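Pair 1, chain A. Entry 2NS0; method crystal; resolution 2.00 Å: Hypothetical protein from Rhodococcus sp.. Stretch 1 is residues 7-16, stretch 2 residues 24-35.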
# COMPACT_ATOMS: atom_id res chain seq x y z
N GLU A 7 -2.96 10.80 -4.85
CA GLU A 7 -1.62 10.98 -4.30
C GLU A 7 -1.11 9.71 -3.60
O GLU A 7 0.07 9.40 -3.67
CB GLU A 7 -1.62 12.09 -3.27
CG GLU A 7 -1.24 13.48 -3.70
CD GLU A 7 -1.23 14.38 -2.46
OE1 GLU A 7 -0.21 14.31 -1.67
OE2 GLU A 7 -2.25 15.08 -2.22
N LEU A 8 -1.99 9.06 -2.84
CA LEU A 8 -1.64 7.87 -2.11
C LEU A 8 -1.36 6.74 -3.08
O LEU A 8 -0.39 5.98 -2.89
CB LEU A 8 -2.75 7.47 -1.14
CG LEU A 8 -2.94 8.47 0.02
CD1 LEU A 8 -4.14 8.15 0.92
CD2 LEU A 8 -1.69 8.49 0.83
N GLU A 9 -2.20 6.64 -4.11
CA GLU A 9 -1.99 5.64 -5.13
C GLU A 9 -0.64 5.79 -5.81
O GLU A 9 0.06 4.80 -6.02
CB GLU A 9 -3.16 5.58 -6.11
CG GLU A 9 -4.45 4.97 -5.48
CD GLU A 9 -5.72 5.30 -6.28
OE1 GLU A 9 -5.60 5.53 -7.51
OE2 GLU A 9 -6.82 5.36 -5.69
N GLU A 10 -0.29 7.02 -6.16
CA GLU A 10 0.97 7.34 -6.86
C GLU A 10 2.15 7.07 -5.97
O GLU A 10 3.18 6.63 -6.43
CB GLU A 10 0.97 8.82 -7.31
CG GLU A 10 2.37 9.45 -7.53
CD GLU A 10 3.20 8.82 -8.65
OE1 GLU A 10 2.69 7.89 -9.32
OE2 GLU A 10 4.37 9.25 -8.88
N CYS A 11 1.99 7.30 -4.67
CA CYS A 11 3.05 7.01 -3.71
C CYS A 11 3.29 5.50 -3.56
O CYS A 11 4.45 5.09 -3.52
CB CYS A 11 2.75 7.65 -2.36
SG CYS A 11 4.07 7.34 -1.18
N ILE A 12 2.22 4.69 -3.44
CA ILE A 12 2.36 3.21 -3.47
C ILE A 12 3.15 2.78 -4.70
O ILE A 12 4.12 1.99 -4.59
CB ILE A 12 0.99 2.48 -3.42
CG1 ILE A 12 0.33 2.65 -2.06
CG2 ILE A 12 1.15 0.93 -3.67
CD1 ILE A 12 -1.19 2.39 -2.03
N ARG A 13 2.78 3.30 -5.87
CA ARG A 13 3.46 2.92 -7.14
C ARG A 13 4.91 3.35 -7.12
O ARG A 13 5.78 2.60 -7.50
CB ARG A 13 2.78 3.49 -8.38
CG ARG A 13 1.43 2.87 -8.65
CD ARG A 13 0.87 3.38 -9.95
NE ARG A 13 -0.51 2.96 -10.17
CZ ARG A 13 -1.54 3.78 -10.26
NH1 ARG A 13 -1.37 5.07 -10.10
NH2 ARG A 13 -2.76 3.31 -10.51
N ALA A 14 5.15 4.56 -6.66
CA ALA A 14 6.49 5.12 -6.65
C ALA A 14 7.38 4.32 -5.72
O ALA A 14 8.54 4.06 -6.08
CB ALA A 14 6.44 6.57 -6.20
N LEU A 15 6.89 3.98 -4.52
CA LEU A 15 7.72 3.22 -3.58
C LEU A 15 7.95 1.80 -4.10
O LEU A 15 9.07 1.33 -4.07
CB LEU A 15 7.12 3.17 -2.19
CG LEU A 15 7.03 4.51 -1.43
CD1 LEU A 15 6.25 4.37 -0.15
CD2 LEU A 15 8.39 5.09 -1.17
N LEU A 16 6.92 1.13 -4.61
CA LEU A 16 7.08 -0.23 -5.14
C LEU A 16 8.02 -0.22 -6.31
O LEU A 16 8.90 -1.11 -6.42
CB LEU A 16 5.74 -0.86 -5.54
CG LEU A 16 4.88 -1.34 -4.37
CD1 LEU A 16 3.60 -1.92 -4.86
CD2 LEU A 16 5.59 -2.40 -3.57
N SER A 24 8.47 -5.87 -1.07
CA SER A 24 7.21 -5.31 -0.67
C SER A 24 7.46 -4.10 0.23
O SER A 24 8.59 -3.83 0.64
CB SER A 24 6.35 -6.35 0.03
OG SER A 24 6.89 -6.62 1.30
N ILE A 25 6.37 -3.34 0.47
CA ILE A 25 6.34 -2.18 1.33
C ILE A 25 5.23 -2.42 2.30
O ILE A 25 4.46 -3.35 2.14
CB ILE A 25 6.12 -0.81 0.55
CG1 ILE A 25 4.77 -0.78 -0.19
CG2 ILE A 25 7.33 -0.49 -0.36
CD1 ILE A 25 4.41 0.58 -0.80
N CYS A 26 5.17 -1.57 3.32
CA CYS A 26 4.08 -1.63 4.28
C CYS A 26 3.38 -0.28 4.23
O CYS A 26 3.92 0.71 3.68
CB CYS A 26 4.61 -1.95 5.69
SG CYS A 26 5.85 -0.77 6.27
N PRO A 27 2.15 -0.22 4.76
CA PRO A 27 1.39 1.04 4.77
C PRO A 27 2.15 2.23 5.42
O PRO A 27 2.08 3.34 4.92
CB PRO A 27 0.14 0.70 5.60
CG PRO A 27 -0.03 -0.77 5.45
CD PRO A 27 1.39 -1.35 5.31
N SER A 28 2.88 1.99 6.50
CA SER A 28 3.66 3.08 7.09
C SER A 28 4.73 3.66 6.16
O SER A 28 5.05 4.83 6.28
CB SER A 28 4.22 2.74 8.49
OG SER A 28 5.37 1.88 8.47
N ASP A 29 5.27 2.87 5.23
CA ASP A 29 6.24 3.39 4.25
C ASP A 29 5.56 4.46 3.37
O ASP A 29 6.17 5.49 3.06
CB ASP A 29 6.73 2.28 3.30
CG ASP A 29 7.70 1.27 3.96
OD1 ASP A 29 8.39 1.58 4.96
OD2 ASP A 29 7.78 0.15 3.43
N VAL A 30 4.33 4.19 2.93
CA VAL A 30 3.52 5.15 2.18
C VAL A 30 3.17 6.38 3.04
O VAL A 30 3.40 7.51 2.65
CB VAL A 30 2.20 4.47 1.64
CG1 VAL A 30 1.47 5.38 0.60
CG2 VAL A 30 2.47 3.12 1.05
N ALA A 31 2.57 6.17 4.22
CA ALA A 31 2.17 7.28 5.08
C ALA A 31 3.35 8.20 5.40
O ALA A 31 3.18 9.41 5.37
CB ALA A 31 1.52 6.78 6.34
N ARG A 32 4.54 7.64 5.66
CA ARG A 32 5.72 8.41 6.02
C ARG A 32 6.21 9.16 4.79
O ARG A 32 6.72 10.25 4.89
CB ARG A 32 6.88 7.55 6.54
CG ARG A 32 6.82 7.08 8.04
CD ARG A 32 8.12 6.28 8.55
NE ARG A 32 7.95 5.78 9.93
CZ ARG A 32 8.14 6.50 11.05
NH1 ARG A 32 8.56 7.78 11.03
NH2 ARG A 32 7.95 5.94 12.23
N ALA A 33 6.08 8.57 3.61
CA ALA A 33 6.57 9.24 2.41
C ALA A 33 5.70 10.46 2.12
O ALA A 33 6.23 11.46 1.74
CB ALA A 33 6.61 8.30 1.21
N VAL A 34 4.38 10.37 2.29
CA VAL A 34 3.49 11.53 2.07
C VAL A 34 3.42 12.53 3.24
O VAL A 34 3.24 13.70 3.00
CB VAL A 34 2.05 11.16 1.60
CG1 VAL A 34 2.09 10.38 0.27
CG2 VAL A 34 1.33 10.34 2.64
N ALA A 35 3.59 12.07 4.49
CA ALA A 35 3.38 12.89 5.67
C ALA A 35 4.37 12.51 6.80
O ALA A 35 3.96 12.06 7.87
CB ALA A 35 1.91 12.80 6.15

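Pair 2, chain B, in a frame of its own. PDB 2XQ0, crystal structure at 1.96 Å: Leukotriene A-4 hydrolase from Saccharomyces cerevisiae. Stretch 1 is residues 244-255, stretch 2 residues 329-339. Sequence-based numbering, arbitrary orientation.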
# COMPACT_ATOMS: atom_id res chain seq x y z
N GLU B 244 -11.08 17.31 -2.60
CA GLU B 244 -12.53 17.20 -2.77
C GLU B 244 -12.88 16.82 -4.20
O GLU B 244 -13.81 16.06 -4.43
CB GLU B 244 -13.27 18.45 -2.31
CG GLU B 244 -14.76 18.38 -2.53
CD GLU B 244 -15.48 17.41 -1.59
OE1 GLU B 244 -14.85 16.89 -0.64
OE2 GLU B 244 -16.69 17.18 -1.81
N LYS B 245 -12.12 17.33 -5.16
CA LYS B 245 -12.30 16.95 -6.55
C LYS B 245 -12.13 15.44 -6.76
O LYS B 245 -12.92 14.82 -7.47
CB LYS B 245 -11.33 17.74 -7.43
CG LYS B 245 -11.31 17.35 -8.90
CD LYS B 245 -10.51 18.36 -9.70
CE LYS B 245 -9.11 18.54 -9.13
NZ LYS B 245 -8.49 19.85 -9.51
N PHE B 246 -11.11 14.84 -6.14
CA PHE B 246 -10.95 13.39 -6.19
C PHE B 246 -12.16 12.67 -5.60
O PHE B 246 -12.67 11.69 -6.17
CB PHE B 246 -9.71 12.94 -5.42
CG PHE B 246 -8.42 13.19 -6.14
CD1 PHE B 246 -8.40 13.51 -7.47
CD2 PHE B 246 -7.21 13.09 -5.46
CE1 PHE B 246 -7.19 13.74 -8.13
CE2 PHE B 246 -6.00 13.32 -6.11
CZ PHE B 246 -6.00 13.64 -7.45
N ILE B 247 -12.62 13.13 -4.44
CA ILE B 247 -13.73 12.42 -3.83
C ILE B 247 -14.94 12.44 -4.75
O ILE B 247 -15.52 11.40 -5.03
CB ILE B 247 -14.11 12.95 -2.44
CG1 ILE B 247 -12.92 12.86 -1.49
CG2 ILE B 247 -15.24 12.07 -1.85
CD1 ILE B 247 -13.20 13.43 -0.12
N GLN B 248 -15.29 13.63 -5.24
CA GLN B 248 -16.48 13.80 -6.09
C GLN B 248 -16.35 13.05 -7.41
O GLN B 248 -17.33 12.53 -7.94
CB GLN B 248 -16.77 15.29 -6.34
CG GLN B 248 -17.34 16.04 -5.13
CD GLN B 248 -17.45 17.54 -5.37
OE1 GLN B 248 -17.51 17.98 -6.52
NE2 GLN B 248 -17.46 18.33 -4.30
N THR B 249 -15.13 12.96 -7.92
CA THR B 249 -14.88 12.14 -9.11
C THR B 249 -15.14 10.64 -8.87
O THR B 249 -15.80 9.97 -9.67
CB THR B 249 -13.46 12.35 -9.64
OG1 THR B 249 -13.28 13.73 -10.01
CG2 THR B 249 -13.24 11.47 -10.86
N ALA B 250 -14.62 10.12 -7.76
CA ALA B 250 -14.86 8.72 -7.40
C ALA B 250 -16.34 8.43 -7.20
O ALA B 250 -16.84 7.39 -7.61
CB ALA B 250 -14.08 8.36 -6.14
N GLU B 251 -17.02 9.34 -6.52
CA GLU B 251 -18.44 9.20 -6.24
C GLU B 251 -19.28 9.13 -7.52
O GLU B 251 -20.28 8.43 -7.56
CB GLU B 251 -18.93 10.33 -5.36
CG GLU B 251 -18.51 10.24 -3.88
CD GLU B 251 -19.04 11.41 -3.04
OE1 GLU B 251 -18.91 12.58 -3.47
OE2 GLU B 251 -19.58 11.16 -1.94
N LYS B 252 -18.89 9.86 -8.55
CA LYS B 252 -19.62 9.85 -9.81
C LYS B 252 -19.41 8.52 -10.53
O LYS B 252 -20.34 7.99 -11.14
CB LYS B 252 -19.18 11.01 -10.71
CG LYS B 252 -19.86 11.02 -12.07
CD LYS B 252 -19.57 12.29 -12.87
CE LYS B 252 -20.44 12.33 -14.14
NZ LYS B 252 -19.89 13.26 -15.16
N ILE B 253 -18.20 7.99 -10.47
CA ILE B 253 -17.91 6.72 -11.13
C ILE B 253 -18.62 5.58 -10.40
O ILE B 253 -19.25 4.72 -11.02
CB ILE B 253 -16.38 6.45 -11.20
CG1 ILE B 253 -15.70 7.43 -12.16
CG2 ILE B 253 -16.12 5.01 -11.62
CD1 ILE B 253 -14.24 7.75 -11.79
N ILE B 254 -18.55 5.61 -9.07
CA ILE B 254 -19.16 4.55 -8.27
C ILE B 254 -20.46 5.05 -7.64
O ILE B 254 -21.47 5.14 -8.32
CB ILE B 254 -18.17 4.04 -7.21
CG1 ILE B 254 -16.78 3.91 -7.83
CG2 ILE B 254 -18.62 2.69 -6.63
CD1 ILE B 254 -15.70 3.50 -6.83
N PHE B 255 -20.42 5.39 -6.36
CA PHE B 255 -21.57 6.02 -5.72
C PHE B 255 -21.12 6.76 -4.45
O PHE B 255 -19.96 6.72 -4.10
CB PHE B 255 -22.69 5.01 -5.42
CG PHE B 255 -22.22 3.77 -4.72
CD1 PHE B 255 -22.36 2.52 -5.32
CD2 PHE B 255 -21.68 3.83 -3.44
CE1 PHE B 255 -21.94 1.36 -4.67
CE2 PHE B 255 -21.26 2.67 -2.79
CZ PHE B 255 -21.39 1.44 -3.41
N TYR B 329 -7.40 -0.14 -10.69
CA TYR B 329 -8.38 0.12 -11.76
C TYR B 329 -9.17 1.40 -11.46
O TYR B 329 -9.22 2.34 -12.28
CB TYR B 329 -9.32 -1.09 -11.99
CG TYR B 329 -10.38 -0.76 -13.02
CD1 TYR B 329 -10.10 -0.82 -14.39
CD2 TYR B 329 -11.63 -0.32 -12.63
CE1 TYR B 329 -11.06 -0.47 -15.33
CE2 TYR B 329 -12.57 0.03 -13.55
CZ TYR B 329 -12.28 -0.04 -14.89
OH TYR B 329 -13.23 0.32 -15.81
N LEU B 330 -9.76 1.45 -10.28
CA LEU B 330 -10.53 2.63 -9.89
C LEU B 330 -9.70 3.93 -9.85
O LEU B 330 -10.15 4.95 -10.34
CB LEU B 330 -11.24 2.40 -8.56
CG LEU B 330 -12.33 1.33 -8.64
CD1 LEU B 330 -12.85 0.97 -7.23
CD2 LEU B 330 -13.48 1.77 -9.57
N GLU B 331 -8.51 3.87 -9.27
CA GLU B 331 -7.56 4.99 -9.22
C GLU B 331 -7.35 5.56 -10.62
O GLU B 331 -7.43 6.77 -10.83
CB GLU B 331 -6.22 4.47 -8.68
CG GLU B 331 -5.03 5.44 -8.75
CD GLU B 331 -3.70 4.73 -8.45
OE1 GLU B 331 -3.70 3.50 -8.15
OE2 GLU B 331 -2.65 5.41 -8.51
N ARG B 332 -7.07 4.68 -11.57
CA ARG B 332 -6.84 5.09 -12.95
C ARG B 332 -8.10 5.62 -13.64
O ARG B 332 -8.00 6.50 -14.48
CB ARG B 332 -6.11 4.02 -13.75
CG ARG B 332 -4.68 3.84 -13.24
CD ARG B 332 -3.91 2.77 -13.96
NE ARG B 332 -2.58 2.67 -13.37
CZ ARG B 332 -1.85 1.57 -13.34
NH1 ARG B 332 -2.31 0.43 -13.87
NH2 ARG B 332 -0.67 1.59 -12.76
N ARG B 333 -9.28 5.14 -13.25
CA ARG B 333 -10.52 5.78 -13.72
C ARG B 333 -10.65 7.24 -13.19
O ARG B 333 -11.08 8.15 -13.90
CB ARG B 333 -11.74 4.95 -13.32
CG ARG B 333 -11.89 3.62 -14.08
CD ARG B 333 -12.22 3.83 -15.58
NE ARG B 333 -13.41 4.67 -15.74
CZ ARG B 333 -14.65 4.23 -15.65
NH1 ARG B 333 -14.90 2.94 -15.44
NH2 ARG B 333 -15.66 5.07 -15.79
N ILE B 334 -10.26 7.46 -11.93
CA ILE B 334 -10.33 8.80 -11.35
C ILE B 334 -9.43 9.77 -12.11
O ILE B 334 -9.87 10.82 -12.58
CB ILE B 334 -9.99 8.80 -9.85
CG1 ILE B 334 -11.11 8.10 -9.07
CG2 ILE B 334 -9.79 10.21 -9.32
CD1 ILE B 334 -10.67 7.62 -7.68
N ILE B 335 -8.16 9.39 -12.29
CA ILE B 335 -7.24 10.28 -12.96
C ILE B 335 -7.61 10.43 -14.43
O ILE B 335 -7.37 11.46 -15.04
CB ILE B 335 -5.74 9.85 -12.80
CG1 ILE B 335 -5.37 8.75 -13.78
CG2 ILE B 335 -5.42 9.48 -11.34
CD1 ILE B 335 -3.95 8.19 -13.58
N GLY B 336 -8.20 9.39 -15.01
CA GLY B 336 -8.63 9.48 -16.39
C GLY B 336 -9.79 10.44 -16.53
O GLY B 336 -9.87 11.19 -17.51
N ALA B 337 -10.68 10.44 -15.55
CA ALA B 337 -11.85 11.30 -15.63
C ALA B 337 -11.44 12.76 -15.46
O ALA B 337 -12.08 13.66 -16.00
CB ALA B 337 -12.85 10.92 -14.57
N ILE B 338 -10.37 13.00 -14.71
CA ILE B 338 -9.92 14.36 -14.44
C ILE B 338 -9.00 14.87 -15.55
O ILE B 338 -9.12 16.01 -16.00
CB ILE B 338 -9.20 14.45 -13.08
CG1 ILE B 338 -10.19 14.26 -11.94
CG2 ILE B 338 -8.49 15.77 -12.94
CD1 ILE B 338 -9.52 14.01 -10.58
N HIS B 339 -8.11 14.00 -16.01
CA HIS B 339 -7.07 14.40 -16.94
C HIS B 339 -7.21 13.86 -18.38
O HIS B 339 -6.53 14.32 -19.27
CB HIS B 339 -5.71 14.00 -16.38
CG HIS B 339 -5.39 14.63 -15.06
ND1 HIS B 339 -5.19 15.98 -14.91
CD2 HIS B 339 -5.23 14.08 -13.83
CE1 HIS B 339 -4.92 16.25 -13.65
NE2 HIS B 339 -4.93 15.11 -12.97

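In both pairs two helices cross steeply, their N-to-C directions 114° apart in pair 1 and 110° in pair 2, with axes 9.5 and 9.4 Å apart at closest approach. The central backbones superpose to 0.3 Å, and the buried areas are alike, 498 and 516 Å². No hydrogen bond links the stretches in either pair, so side-chain packing carries the contact.

At the heart of each lies a knob in a hole. Val A30, matched by Ile B334, sits among Leu A8, Cys A11, Ile A12 and Leu A15; Ile B334 sits among Phe B246, Thr B249, Ala B250 and Ile B253. The nearest CA atoms across the stretches lie here too, CA of Ile A12 to CA of Val A30 at 6.1 Å and CA of Ala B250 to CA of Ile B334 at 6.0 Å. Knob and wall share the filling differently. In pair 1 the short valine is met by a long wall residue, CG1 of Ile A12 lying 3.8 Å from CG2 of Val A30. In pair 2 the position of Ile A12 is taken by the smaller Ala B250, and the knob grows, so that CD1 of Ile B334 reaches CB of Ala B250, also at 3.8 Å.

Cys A11 and Thr B249 both point toward the partner helix. Each is small enough for the close crossing: SG of Cys A11 lies 3.6 Å from CB of Ala A33, and CG2 of Thr B249 lies 3.8 Å from CB of Ala B337. OG1 of Thr B249 donates a hydrogen bond to O of Lys B245 at 2.8 Å, which satisfies the hydroxyl; it still lies 3.7 Å from CG1 of Ile B338, so OG1 and the methyl CG2 of Thr B249 both take part in the packing. The matched alanines offer a methyl without bulk.

Leu A8 and Phe B246 start sideways, but their ends come nearer. CD2 of Leu A8 meets CG2 of Val A34 at 4.0 Å; the larger ring of Phe B246 meets a longer partner, with CD1 of Ile B338 at its edge, 3.3 Å from CD1 of Phe B246.

Leu A15 and Ile B253 point toward the partner, apolar and long enough for CD1 to reach its backbone: CD1 of Leu A15 is 3.4 Å from O of Asp A29 and 4.2 Å from CB of Ala A33, and CD1 of Ile B253 is 3.8 Å from O of Arg B333 and 4.4 Å from CB of Ala B337.

The clearest divergence follows Leu A16 and Ile B254. CD2 of Leu A16 packs on CG1 of Ile A25, in the segment before the helix, whereas CD1 of Ile B254 meets CD1 of Leu B330, within a helix, both at 3.8 Å. Ile A25 has no superposed counterpart, so different backbone paths supply the apolar cover.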